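Local coordinates for protein L-amino acid deaminase (Proteus vulgaris, PDB 5I39) that probably catalyses the oxidative deamination of L-amino acids, using a bound FAD cofactor as its oxidant, at residues A33-A38 / S62-E67; I54-R59 / L390-K395; I84-P89 / V132-W137; S183-V188 / F284-A289. All blocks are in the same frame, centred on the assembly; numbering follows the deposited sequence.

Overall arrangement
Followed from the N terminus, the chain first closes contact 1, where the loop 33-38 meets strand 63-66 after a short excursion through strand 40-43 and helix 47-58. Contact 2 starts on that same helix, inside the loop of contact 1, and ends near the C terminus on helix 376-392, so the two cross; V63 of one packs on L56 and V57 of the other. Nearly the whole fold lies within the loop that contact 2 closes. Contacts 3 and 4 are nested there in series, their nearest atoms about 6 Å apart: contact 3 joins the turn after strand 82-83 to helix 128-143, and contact 4 joins the loop before helix 189-199 to strand 283-287.

Contact 1: residues A33-A38 / S62-E67. With FAD (flavin-adenine dinucleotide), chain B.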
# COMPACT_ATOMS: atom_id res chain seq x y z
N ALA A 33 -30.46 -2.47 -0.61
CA ALA A 33 -30.52 -1.04 -0.88
C ALA A 33 -29.45 -0.27 -0.12
O ALA A 33 -28.97 -0.71 0.93
CB ALA A 33 -31.90 -0.50 -0.52
N LEU A 34 -29.07 0.88 -0.67
CA LEU A 34 -28.15 1.79 -0.00
C LEU A 34 -28.80 2.24 1.31
O LEU A 34 -29.97 2.63 1.30
CB LEU A 34 -27.87 2.99 -0.89
CG LEU A 34 -26.75 3.93 -0.47
CD1 LEU A 34 -25.41 3.21 -0.56
CD2 LEU A 34 -26.77 5.16 -1.35
N PRO A 35 -28.06 2.18 2.44
CA PRO A 35 -28.65 2.61 3.71
C PRO A 35 -29.06 4.08 3.71
O PRO A 35 -28.48 4.88 2.97
CB PRO A 35 -27.53 2.36 4.73
CG PRO A 35 -26.69 1.31 4.11
CD PRO A 35 -26.71 1.64 2.65
N LYS A 36 -30.04 4.42 4.53
CA LYS A 36 -30.49 5.80 4.64
C LYS A 36 -29.48 6.69 5.37
O LYS A 36 -29.41 7.89 5.10
CB LYS A 36 -31.85 5.89 5.33
CG LYS A 36 -32.99 5.16 4.60
CD LYS A 36 -33.00 5.42 3.10
CE LYS A 36 -34.31 4.99 2.46
NZ LYS A 36 -34.65 3.56 2.72
N GLN A 37 -28.70 6.09 6.27
CA GLN A 37 -27.77 6.85 7.11
C GLN A 37 -26.56 6.00 7.47
O GLN A 37 -26.63 4.77 7.51
CB GLN A 37 -28.51 7.33 8.37
CG GLN A 37 -27.71 8.14 9.40
CD GLN A 37 -26.84 7.34 10.38
OE1 GLN A 37 -25.89 7.88 10.94
NE2 GLN A 37 -27.15 6.06 10.59
N ALA A 38 -25.44 6.67 7.73
CA ALA A 38 -24.25 6.05 8.32
C ALA A 38 -23.48 7.09 9.11
O ALA A 38 -23.45 8.26 8.71
CB ALA A 38 -23.36 5.44 7.25
N SER A 62 -20.92 3.44 12.97
CA SER A 62 -21.37 2.73 11.77
C SER A 62 -20.68 3.33 10.54
O SER A 62 -20.48 4.55 10.45
CB SER A 62 -22.88 2.80 11.62
OG SER A 62 -23.32 4.13 11.47
N VAL A 63 -20.30 2.47 9.61
CA VAL A 63 -19.56 2.89 8.43
C VAL A 63 -20.14 2.26 7.18
O VAL A 63 -20.39 1.05 7.14
CB VAL A 63 -18.06 2.55 8.52
CG1 VAL A 63 -17.31 3.07 7.30
CG2 VAL A 63 -17.44 3.12 9.78
N VAL A 64 -20.33 3.09 6.15
CA VAL A 64 -20.65 2.63 4.81
C VAL A 64 -19.53 3.09 3.88
O VAL A 64 -19.14 4.26 3.91
CB VAL A 64 -22.00 3.19 4.33
CG1 VAL A 64 -22.20 2.99 2.83
CG2 VAL A 64 -23.14 2.52 5.09
N ILE A 65 -19.02 2.17 3.07
CA ILE A 65 -18.10 2.50 1.99
C ILE A 65 -18.89 2.46 0.69
O ILE A 65 -19.63 1.50 0.44
CB ILE A 65 -16.90 1.52 1.87
CG1 ILE A 65 -16.15 1.41 3.20
CG2 ILE A 65 -15.97 1.98 0.75
CD1 ILE A 65 -14.97 0.46 3.19
N VAL A 66 -18.70 3.48 -0.14
CA VAL A 66 -19.21 3.46 -1.51
C VAL A 66 -18.02 3.35 -2.46
O VAL A 66 -17.02 4.05 -2.31
CB VAL A 66 -20.15 4.66 -1.82
CG1 VAL A 66 -21.40 4.57 -0.96
CG2 VAL A 66 -19.46 6.01 -1.64
N GLU A 67 -18.15 2.44 -3.42
CA GLU A 67 -17.07 2.07 -4.34
C GLU A 67 -17.64 2.06 -5.75
O GLU A 67 -18.61 1.34 -6.03
CB GLU A 67 -16.52 0.69 -3.95
CG GLU A 67 -15.64 -0.00 -4.99
CD GLU A 67 -14.46 0.84 -5.43
OE1 GLU A 67 -13.61 1.16 -4.57
OE2 GLU A 67 -14.38 1.15 -6.64
PA FAD B . -7.08 2.31 -4.53
O1A FAD B . -6.85 2.68 -6.00
O2A FAD B . -6.72 0.88 -4.18
O5B FAD B . -8.60 2.48 -4.11
C5B FAD B . -9.33 3.68 -4.33
C4B FAD B . -10.75 3.24 -4.67
O4B FAD B . -11.59 4.41 -4.75
C3B FAD B . -10.82 2.56 -6.04
O3B FAD B . -11.28 1.22 -5.89
C2B FAD B . -11.77 3.47 -6.83
O2B FAD B . -12.59 2.76 -7.78
C1B FAD B . -12.57 4.15 -5.73
N9A FAD B . -13.16 5.44 -6.08
C8A FAD B . -12.55 6.48 -6.62
N7A FAD B . -13.37 7.54 -6.76
C5A FAD B . -14.54 7.12 -6.28
C6A FAD B . -15.87 7.71 -6.13
N6A FAD B . -16.10 8.98 -6.52
N1A FAD B . -16.85 6.97 -5.58
C2A FAD B . -16.62 5.71 -5.16
N3A FAD B . -15.45 5.09 -5.29
C4A FAD B . -14.41 5.75 -5.83
N1 FAD B . 2.60 0.13 -1.73
C2 FAD B . 3.35 -0.56 -0.86
O2 FAD B . 3.20 -0.31 0.35
N3 FAD B . 4.24 -1.48 -1.29
C4 FAD B . 4.47 -1.77 -2.57
O4 FAD B . 5.28 -2.64 -2.89
C4X FAD B . 3.71 -1.04 -3.60
N5 FAD B . 3.90 -1.21 -4.93
C5X FAD B . 3.05 -0.66 -5.80
C6 FAD B . 3.08 -0.99 -7.16
C7 FAD B . 2.17 -0.46 -8.07
C7M FAD B . 2.20 -0.88 -9.52
C8 FAD B . 1.15 0.48 -7.60
C8M FAD B . 0.11 1.05 -8.54
C9 FAD B . 1.12 0.83 -6.25
C9A FAD B . 2.03 0.31 -5.34
N10 FAD B . 2.01 0.66 -3.98
C10 FAD B . 2.74 -0.07 -3.05
C1' FAD B . 1.09 1.66 -3.48
C2' FAD B . -0.20 1.11 -2.99
O2' FAD B . -0.64 0.09 -3.88
C3' FAD B . -1.19 2.27 -2.94
O3' FAD B . -0.63 3.41 -2.22
C4' FAD B . -2.49 1.91 -2.26
O4' FAD B . -3.03 0.71 -2.83
C5' FAD B . -3.48 3.05 -2.43
O5' FAD B . -4.70 2.62 -1.82
P FAD B . -6.04 3.51 -2.04
O1P FAD B . -7.12 2.85 -1.24
O2P FAD B . -5.71 4.97 -1.83
O3P FAD B . -6.29 3.40 -3.64
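At the adenosine end of a Rossmann-type FAD-binding domain, A38 and P35 of the entering chain pack on V64 of the second strand. The branch CG2 of V64, anti to the carbonyl carbon and beside the backbone N, is the one that meets the loop. A38 CB lies 3.6 Å from V64 CG2, and the same methyl meets P35 CG, at the tip of the proline ring, at 3.9 Å. L34 CD1 makes a looser contact with V66 CG1 at 4.3 Å. S62 OG is hydrogen-bonded to the amide of D39, the residue after A38.

The strand ends in E67, the ribose-binding acid of this fold. Its carboxylate straddles the adenosine ribose: E67 OE1 accepts from FAD O3B at 2.7 Å, and E67 OE2 accepts from FAD O2B, also at 2.7 Å. Backbone amides of A45 and G69 bond to OE1 and OE2 respectively, fixing the rotation of the group. Within the sheet, V63 and I65 of strand 63-66 pack on helix 47-58, while V64 lies among the loop 33-38, Y205 of strand 203-205 and I230 of strand 228-231.

Contact 2: residues I54-R59 / L390-K395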
# COMPACT_ATOMS: atom_id res chain seq x y z
N ILE A 54 -12.44 0.01 9.09
CA ILE A 54 -12.22 -0.91 10.20
C ILE A 54 -11.89 -0.15 11.49
O ILE A 54 -12.45 -0.44 12.56
CB ILE A 54 -11.09 -1.90 9.87
CG1 ILE A 54 -11.55 -2.90 8.81
CG2 ILE A 54 -10.62 -2.66 11.12
CD1 ILE A 54 -10.43 -3.62 8.09
N ASN A 55 -10.99 0.82 11.39
CA ASN A 55 -10.59 1.61 12.54
C ASN A 55 -11.79 2.36 13.16
O ASN A 55 -11.94 2.40 14.38
CB ASN A 55 -9.48 2.58 12.13
CG ASN A 55 -8.83 3.25 13.32
OD1 ASN A 55 -9.35 4.22 13.85
ND2 ASN A 55 -7.66 2.76 13.72
N LEU A 56 -12.63 2.92 12.30
CA LEU A 56 -13.82 3.65 12.77
C LEU A 56 -14.86 2.75 13.45
O LEU A 56 -15.43 3.14 14.46
CB LEU A 56 -14.44 4.41 11.61
CG LEU A 56 -13.58 5.58 11.12
CD1 LEU A 56 -14.02 6.00 9.73
CD2 LEU A 56 -13.64 6.77 12.07
N VAL A 57 -15.09 1.56 12.91
CA VAL A 57 -16.03 0.62 13.53
C VAL A 57 -15.55 0.20 14.92
O VAL A 57 -16.35 0.06 15.84
CB VAL A 57 -16.31 -0.60 12.62
CG1 VAL A 57 -17.06 -1.70 13.37
CG2 VAL A 57 -17.11 -0.17 11.40
N GLU A 58 -14.24 0.04 15.09
CA GLU A 58 -13.68 -0.25 16.42
C GLU A 58 -13.96 0.85 17.45
O GLU A 58 -14.00 0.57 18.64
CB GLU A 58 -12.19 -0.49 16.32
CG GLU A 58 -11.84 -1.79 15.63
CD GLU A 58 -10.37 -1.94 15.33
OE1 GLU A 58 -9.62 -0.94 15.42
OE2 GLU A 58 -9.95 -3.07 15.00
N ARG A 59 -14.14 2.08 16.97
CA ARG A 59 -14.52 3.22 17.82
C ARG A 59 -16.03 3.35 18.05
O ARG A 59 -16.47 4.32 18.67
CB ARG A 59 -13.97 4.51 17.21
CG ARG A 59 -12.47 4.50 17.02
CD ARG A 59 -11.97 5.84 16.51
NE ARG A 59 -10.60 5.72 15.99
CZ ARG A 59 -9.63 6.63 16.08
NH1 ARG A 59 -9.81 7.79 16.71
NH2 ARG A 59 -8.45 6.37 15.53
N LEU A 390 -7.98 12.49 12.91
CA LEU A 390 -8.23 13.81 12.32
C LEU A 390 -9.72 14.07 12.14
O LEU A 390 -10.20 15.16 12.46
CB LEU A 390 -7.51 13.96 10.99
CG LEU A 390 -5.98 14.01 11.05
CD1 LEU A 390 -5.41 14.02 9.65
CD2 LEU A 390 -5.49 15.21 11.83
N LEU A 391 -10.46 13.06 11.67
CA LEU A 391 -11.90 13.19 11.50
C LEU A 391 -12.60 13.52 12.82
O LEU A 391 -13.48 14.37 12.87
CB LEU A 391 -12.48 11.88 10.94
CG LEU A 391 -14.00 11.83 10.72
CD1 LEU A 391 -14.44 12.83 9.65
CD2 LEU A 391 -14.42 10.42 10.35
N LEU A 392 -12.17 12.85 13.89
CA LEU A 392 -12.84 12.93 15.17
C LEU A 392 -12.26 13.99 16.11
O LEU A 392 -12.80 14.21 17.20
CB LEU A 392 -12.84 11.54 15.83
CG LEU A 392 -13.51 10.45 14.99
CD1 LEU A 392 -13.31 9.08 15.62
CD2 LEU A 392 -14.99 10.71 14.76
N GLY A 393 -11.18 14.65 15.70
CA GLY A 393 -10.54 15.66 16.54
C GLY A 393 -9.78 15.11 17.74
O GLY A 393 -9.57 15.83 18.72
N LYS A 394 -9.36 13.85 17.65
CA LYS A 394 -8.60 13.19 18.71
C LYS A 394 -7.14 13.61 18.61
O LYS A 394 -6.65 13.93 17.53
CB LYS A 394 -8.70 11.67 18.56
CG LYS A 394 -8.17 10.86 19.74
CD LYS A 394 -8.23 9.37 19.48
CE LYS A 394 -7.61 8.57 20.62
NZ LYS A 394 -7.56 7.12 20.30
N LYS A 395 -6.44 13.59 19.75
CA LYS A 395 -4.98 13.71 19.76
C LYS A 395 -4.44 12.69 18.74
O LYS A 395 -4.76 11.52 18.84
CB LYS A 395 -4.42 13.38 21.14
CG LYS A 395 -4.80 14.36 22.24
CD LYS A 395 -4.18 13.99 23.59
CE LYS A 395 -4.66 12.64 24.08
NZ LYS A 395 -4.31 12.41 25.51
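Where two helices of the FAD-binding domain end side by side, L56 of helix 47-58 faces L391 and L392 of helix 376-392. The pair illustrates how an apolar centre and a charged margin can share one small surface contact. L56 sends a single branch across: its CD2 lies 4.1 Å from L391 CD2, the two side chains crossing at about a right angle, and L56 CD2 is 4.2 Å from L392 CD1.

Helix 47-58 is the crossover of the beta-alpha-beta unit that joins the parallel neighbours 40-43 and 63-66, and L56 also packs on V63 of the latter. Helix 376-392 follows strand 367-371 of the same sheet, so the contact brings together elements from the beginning and the end of the Rossmann-type fold.

Toward solvent, R59 takes over. Its methylene CD rests 3.6 Å from L392 CD1, and its guanidinium grips N55 of the helix just before it side-on, R59 NE and NH2 both donating to N55 OD1 at 2.9 Å in bent bonds. The NH2 bond arrives in the amide carbonyl plane on a lone pair, whereas NE is tilted 21° from that plane. R59 NH2 also forms a salt bridge with D389. Beyond G393, which leaves the helix with a positive phi of 72°, K394 stretches out fully extended, and its CD comes 3.6 Å from R59 NH1. The like-charged R59 NH1 and K394 NZ stand 4.3 Å apart, a repulsion that D389, touched by both side chains, may partly offset.

Contact 3: residues I84-P89 / V132-W137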
# COMPACT_ATOMS: atom_id res chain seq x y z
N ILE A 84 8.28 -1.70 3.56
CA ILE A 84 9.64 -1.31 3.90
C ILE A 84 9.69 0.08 4.51
O ILE A 84 8.86 0.94 4.19
CB ILE A 84 10.61 -1.39 2.68
CG1 ILE A 84 10.35 -0.29 1.64
CG2 ILE A 84 10.52 -2.78 2.05
CD1 ILE A 84 11.38 -0.25 0.52
N SER A 85 10.67 0.29 5.38
CA SER A 85 11.03 1.63 5.84
C SER A 85 12.34 2.14 5.23
O SER A 85 12.72 3.28 5.49
CB SER A 85 11.16 1.65 7.36
OG SER A 85 12.22 0.83 7.80
N TYR A 86 13.00 1.32 4.40
CA TYR A 86 14.33 1.64 3.87
C TYR A 86 14.36 2.98 3.15
O TYR A 86 13.54 3.22 2.26
CB TYR A 86 14.79 0.54 2.91
CG TYR A 86 16.29 0.42 2.73
CD1 TYR A 86 17.11 0.11 3.81
CD2 TYR A 86 16.89 0.54 1.48
CE1 TYR A 86 18.48 -0.03 3.66
CE2 TYR A 86 18.26 0.39 1.32
CZ TYR A 86 19.05 0.11 2.41
OH TYR A 86 20.39 -0.05 2.27
N LYS A 87 15.30 3.84 3.56
CA LYS A 87 15.51 5.19 3.00
C LYS A 87 14.36 6.17 3.24
O LYS A 87 14.37 7.27 2.69
CB LYS A 87 15.86 5.14 1.50
CG LYS A 87 17.22 4.55 1.18
CD LYS A 87 17.50 4.69 -0.31
CE LYS A 87 18.94 4.36 -0.66
NZ LYS A 87 19.22 4.55 -2.10
N MSE A 88 13.37 5.82 4.06
CA MSE A 88 12.25 6.74 4.25
C MSE A 88 12.74 7.96 5.00
O MSE A 88 13.49 7.84 5.97
CB MSE A 88 11.08 6.13 5.01
CG MSE A 88 10.35 5.04 4.23
SE MSE A 88 9.48 5.70 2.60
CE MSE A 88 10.21 4.34 1.38
N PRO A 89 12.32 9.15 4.58
CA PRO A 89 12.67 10.36 5.31
C PRO A 89 11.94 10.43 6.64
O PRO A 89 11.01 9.66 6.89
CB PRO A 89 12.22 11.48 4.37
CG PRO A 89 11.06 10.91 3.65
CD PRO A 89 11.43 9.47 3.44
N VAL A 132 27.55 5.30 1.10
CA VAL A 132 27.71 6.36 2.10
C VAL A 132 26.33 6.84 2.57
O VAL A 132 26.09 6.96 3.77
CB VAL A 132 28.53 7.56 1.56
CG1 VAL A 132 28.48 8.75 2.51
CG2 VAL A 132 29.98 7.16 1.33
N ASN A 133 25.44 7.09 1.62
CA ASN A 133 24.12 7.62 1.95
C ASN A 133 23.28 6.66 2.77
O ASN A 133 22.65 7.08 3.75
CB ASN A 133 23.38 8.04 0.68
CG ASN A 133 24.05 9.21 -0.02
OD1 ASN A 133 24.84 9.94 0.58
ND2 ASN A 133 23.72 9.40 -1.29
N VAL A 134 23.27 5.38 2.41
CA VAL A 134 22.49 4.40 3.19
C VAL A 134 23.09 4.20 4.59
O VAL A 134 22.35 4.09 5.56
CB VAL A 134 22.25 3.05 2.45
CG1 VAL A 134 21.47 3.28 1.18
CG2 VAL A 134 23.53 2.28 2.16
N ARG A 135 24.42 4.17 4.68
CA ARG A 135 25.06 4.05 5.99
C ARG A 135 24.70 5.22 6.91
O ARG A 135 24.37 5.01 8.08
CB ARG A 135 26.57 3.90 5.86
CG ARG A 135 26.99 2.47 5.58
CD ARG A 135 28.47 2.36 5.30
NE ARG A 135 28.97 1.01 5.57
CZ ARG A 135 30.03 0.45 4.98
NH1 ARG A 135 30.71 1.08 4.04
NH2 ARG A 135 30.40 -0.78 5.34
N LYS A 136 24.72 6.43 6.37
CA LYS A 136 24.32 7.61 7.14
C LYS A 136 22.86 7.50 7.58
O LYS A 136 22.52 7.82 8.72
CB LYS A 136 24.54 8.91 6.36
CG LYS A 136 24.30 10.15 7.20
CD LYS A 136 24.44 11.44 6.42
CE LYS A 136 24.18 12.64 7.32
NZ LYS A 136 24.28 13.93 6.59
N TRP A 137 22.00 7.07 6.66
CA TRP A 137 20.57 6.91 6.94
C TRP A 137 20.34 5.94 8.11
O TRP A 137 19.58 6.24 9.03
CB TRP A 137 19.83 6.47 5.67
CG TRP A 137 18.35 6.40 5.86
CD1 TRP A 137 17.45 7.41 5.71
CD2 TRP A 137 17.61 5.25 6.28
NE1 TRP A 137 16.19 6.96 6.01
CE2 TRP A 137 16.26 5.64 6.36
CE3 TRP A 137 17.95 3.93 6.59
CZ2 TRP A 137 15.24 4.76 6.74
CZ3 TRP A 137 16.94 3.05 6.97
CH2 TRP A 137 15.61 3.47 7.04
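S85 opens a type II beta turn, S85 to M88, that lies against the indole of W137 on helix 128-143. The turn follows strand 82-83, beside the FAD-binding Q82, and precedes helix 90-103. The carbonyl of S85 closes the turn by accepting from the amide of M88, and S85 O also approaches W137 CZ2 to 3.2 Å. Y86 reaches past the indole toward the helix: its ring is oblique to the six-membered ring of W137, with planes at 65°, and in the conformer modelled here its OH comes 3.6 Å from V134 CB.

K87, with the positive phi of its place in the turn, lays its backbone over the indole. K87 N sits 3.3 Å above the ring plane, toward the rim, and K87 CA makes a CH-pi contact 3.6 Å from the centroid of the five-membered ring. In one of its two conformers the extended side chain runs on to a salt bridge with D130. M88, a selenomethionine, turns its side chain toward H96 and W375 and gives its carbonyl to the indole: W137 NE1 donates to M88 O at 2.8 Å (N-H...O 156°), with the oxygen in the ring plane but NE1 raised 47° out of the carbonyl plane.

Contact 4: residues S183-V188 / F284-A289; sequences SFDPEV and FFREQA
R286 and D185 form a buried salt bridge, with R286 NH1 donating to D185 OD1 at 2.9 Å. The oxygen lies close to the guanidinium plane. The same NH1 gives a second, bent bond to S183 OG (N-H...O 142°), so one nitrogen ties the end of strand 182-183 to the loop that follows. The other carboxylate oxygen, D185 OD2, uses its syn lone pair to take the backbone N of A289 at 2.9 Å (N-H...O 162°), and it forms a salt bridge with R23 as well. Over one face of the guanidinium, offset to the rim, hangs F184 O, 3.5 Å from R286 NH2; that nitrogen is bonded to the carbonyl of Y80, a residue of the FAD site.

Further out, the side-chain amide of Q288 stacks on the carboxylate of D185, Q288 CD lying 3.7 Å from D185 CG. P186 reaches tip to tip toward R286, while E187 pairs with R16 and R23. F184 turns the other way, its side chain about 4 Å from the FAD at the nearest atoms, and meets W103 edge-to-face. The contact joins strand 283-287, which runs between 276-279 and 293-295, to the loop linking strand 182-183 with helix 189-199, V188 being its N-cap.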
# COMPACT_ATOMS: atom_id res chain seq x y z
N SER A 183 6.25 -8.63 3.36
CA SER A 183 5.79 -9.06 2.05
C SER A 183 4.29 -9.29 2.14
O SER A 183 3.82 -9.87 3.11
CB SER A 183 6.48 -10.37 1.68
OG SER A 183 5.96 -10.93 0.50
N PHE A 184 3.55 -8.84 1.13
CA PHE A 184 2.12 -9.15 1.00
C PHE A 184 1.80 -9.28 -0.48
O PHE A 184 2.43 -8.63 -1.31
CB PHE A 184 1.16 -8.16 1.73
CG PHE A 184 1.65 -6.73 1.85
CD1 PHE A 184 2.36 -6.09 0.83
CD2 PHE A 184 1.33 -5.99 2.99
CE1 PHE A 184 2.78 -4.78 0.98
CE2 PHE A 184 1.75 -4.68 3.13
CZ PHE A 184 2.48 -4.07 2.13
N ASP A 185 0.83 -10.13 -0.79
CA ASP A 185 0.57 -10.51 -2.18
C ASP A 185 -0.71 -9.83 -2.66
O ASP A 185 -1.75 -9.95 -2.01
CB ASP A 185 0.43 -12.03 -2.32
CG ASP A 185 1.63 -12.80 -1.77
OD1 ASP A 185 2.71 -12.21 -1.55
OD2 ASP A 185 1.48 -14.02 -1.55
N PRO A 186 -0.66 -9.15 -3.82
CA PRO A 186 -1.82 -8.36 -4.26
C PRO A 186 -3.04 -9.17 -4.70
O PRO A 186 -4.13 -8.61 -4.79
CB PRO A 186 -1.26 -7.52 -5.40
CG PRO A 186 -0.15 -8.35 -5.94
CD PRO A 186 0.48 -8.99 -4.74
N GLU A 187 -2.88 -10.47 -4.92
CA GLU A 187 -4.01 -11.33 -5.23
C GLU A 187 -4.85 -11.66 -4.00
O GLU A 187 -5.95 -12.20 -4.14
CB GLU A 187 -3.54 -12.62 -5.89
CG GLU A 187 -2.80 -12.42 -7.21
CD GLU A 187 -1.37 -11.93 -7.06
OE1 GLU A 187 -0.72 -12.25 -6.04
OE2 GLU A 187 -0.91 -11.21 -7.96
N VAL A 188 -4.34 -11.34 -2.80
CA VAL A 188 -4.98 -11.75 -1.54
C VAL A 188 -5.20 -10.63 -0.52
O VAL A 188 -6.30 -10.51 0.01
CB VAL A 188 -4.18 -12.89 -0.86
CG1 VAL A 188 -4.87 -13.35 0.42
CG2 VAL A 188 -4.01 -14.07 -1.80
N PHE A 284 14.98 -6.76 -9.43
CA PHE A 284 14.10 -6.68 -8.26
C PHE A 284 13.19 -7.89 -8.24
O PHE A 284 12.47 -8.12 -9.21
CB PHE A 284 13.25 -5.41 -8.31
CG PHE A 284 14.04 -4.16 -8.54
CD1 PHE A 284 14.88 -3.67 -7.54
CD2 PHE A 284 13.98 -3.49 -9.75
CE1 PHE A 284 15.63 -2.53 -7.75
CE2 PHE A 284 14.74 -2.34 -9.96
CZ PHE A 284 15.56 -1.86 -8.96
N PHE A 285 13.19 -8.64 -7.14
CA PHE A 285 12.21 -9.70 -6.98
C PHE A 285 11.83 -9.93 -5.53
O PHE A 285 12.57 -9.55 -4.61
CB PHE A 285 12.66 -11.01 -7.63
CG PHE A 285 13.93 -11.59 -7.07
CD1 PHE A 285 13.90 -12.40 -5.95
CD2 PHE A 285 15.15 -11.35 -7.69
CE1 PHE A 285 15.08 -12.96 -5.44
CE2 PHE A 285 16.32 -11.89 -7.19
CZ PHE A 285 16.29 -12.70 -6.07
N ARG A 286 10.67 -10.55 -5.35
CA ARG A 286 10.09 -10.79 -4.04
C ARG A 286 9.31 -12.10 -4.07
O ARG A 286 8.39 -12.25 -4.87
CB ARG A 286 9.14 -9.66 -3.65
CG ARG A 286 8.39 -9.90 -2.35
CD ARG A 286 7.32 -8.87 -2.11
NE ARG A 286 6.25 -8.90 -3.10
CZ ARG A 286 5.23 -9.75 -3.12
NH1 ARG A 286 5.10 -10.72 -2.21
NH2 ARG A 286 4.33 -9.63 -4.08
N GLU A 287 9.67 -13.03 -3.19
CA GLU A 287 8.92 -14.28 -3.09
C GLU A 287 7.56 -14.04 -2.46
O GLU A 287 7.45 -13.41 -1.41
CB GLU A 287 9.68 -15.31 -2.27
CG GLU A 287 9.08 -16.70 -2.42
CD GLU A 287 9.73 -17.76 -1.56
OE1 GLU A 287 10.48 -17.42 -0.63
OE2 GLU A 287 9.47 -18.95 -1.83
N GLN A 288 6.52 -14.56 -3.11
CA GLN A 288 5.16 -14.53 -2.59
C GLN A 288 4.93 -15.69 -1.62
O GLN A 288 5.74 -16.60 -1.52
CB GLN A 288 4.16 -14.61 -3.74
CG GLN A 288 4.26 -13.46 -4.73
CD GLN A 288 2.90 -13.04 -5.24
OE1 GLN A 288 2.15 -13.83 -5.81
NE2 GLN A 288 2.57 -11.80 -5.04
N ALA A 289 3.80 -15.65 -0.92
CA ALA A 289 3.51 -16.64 0.12
C ALA A 289 3.36 -18.06 -0.43
O ALA A 289 3.57 -19.03 0.30
CB ALA A 289 2.28 -16.24 0.90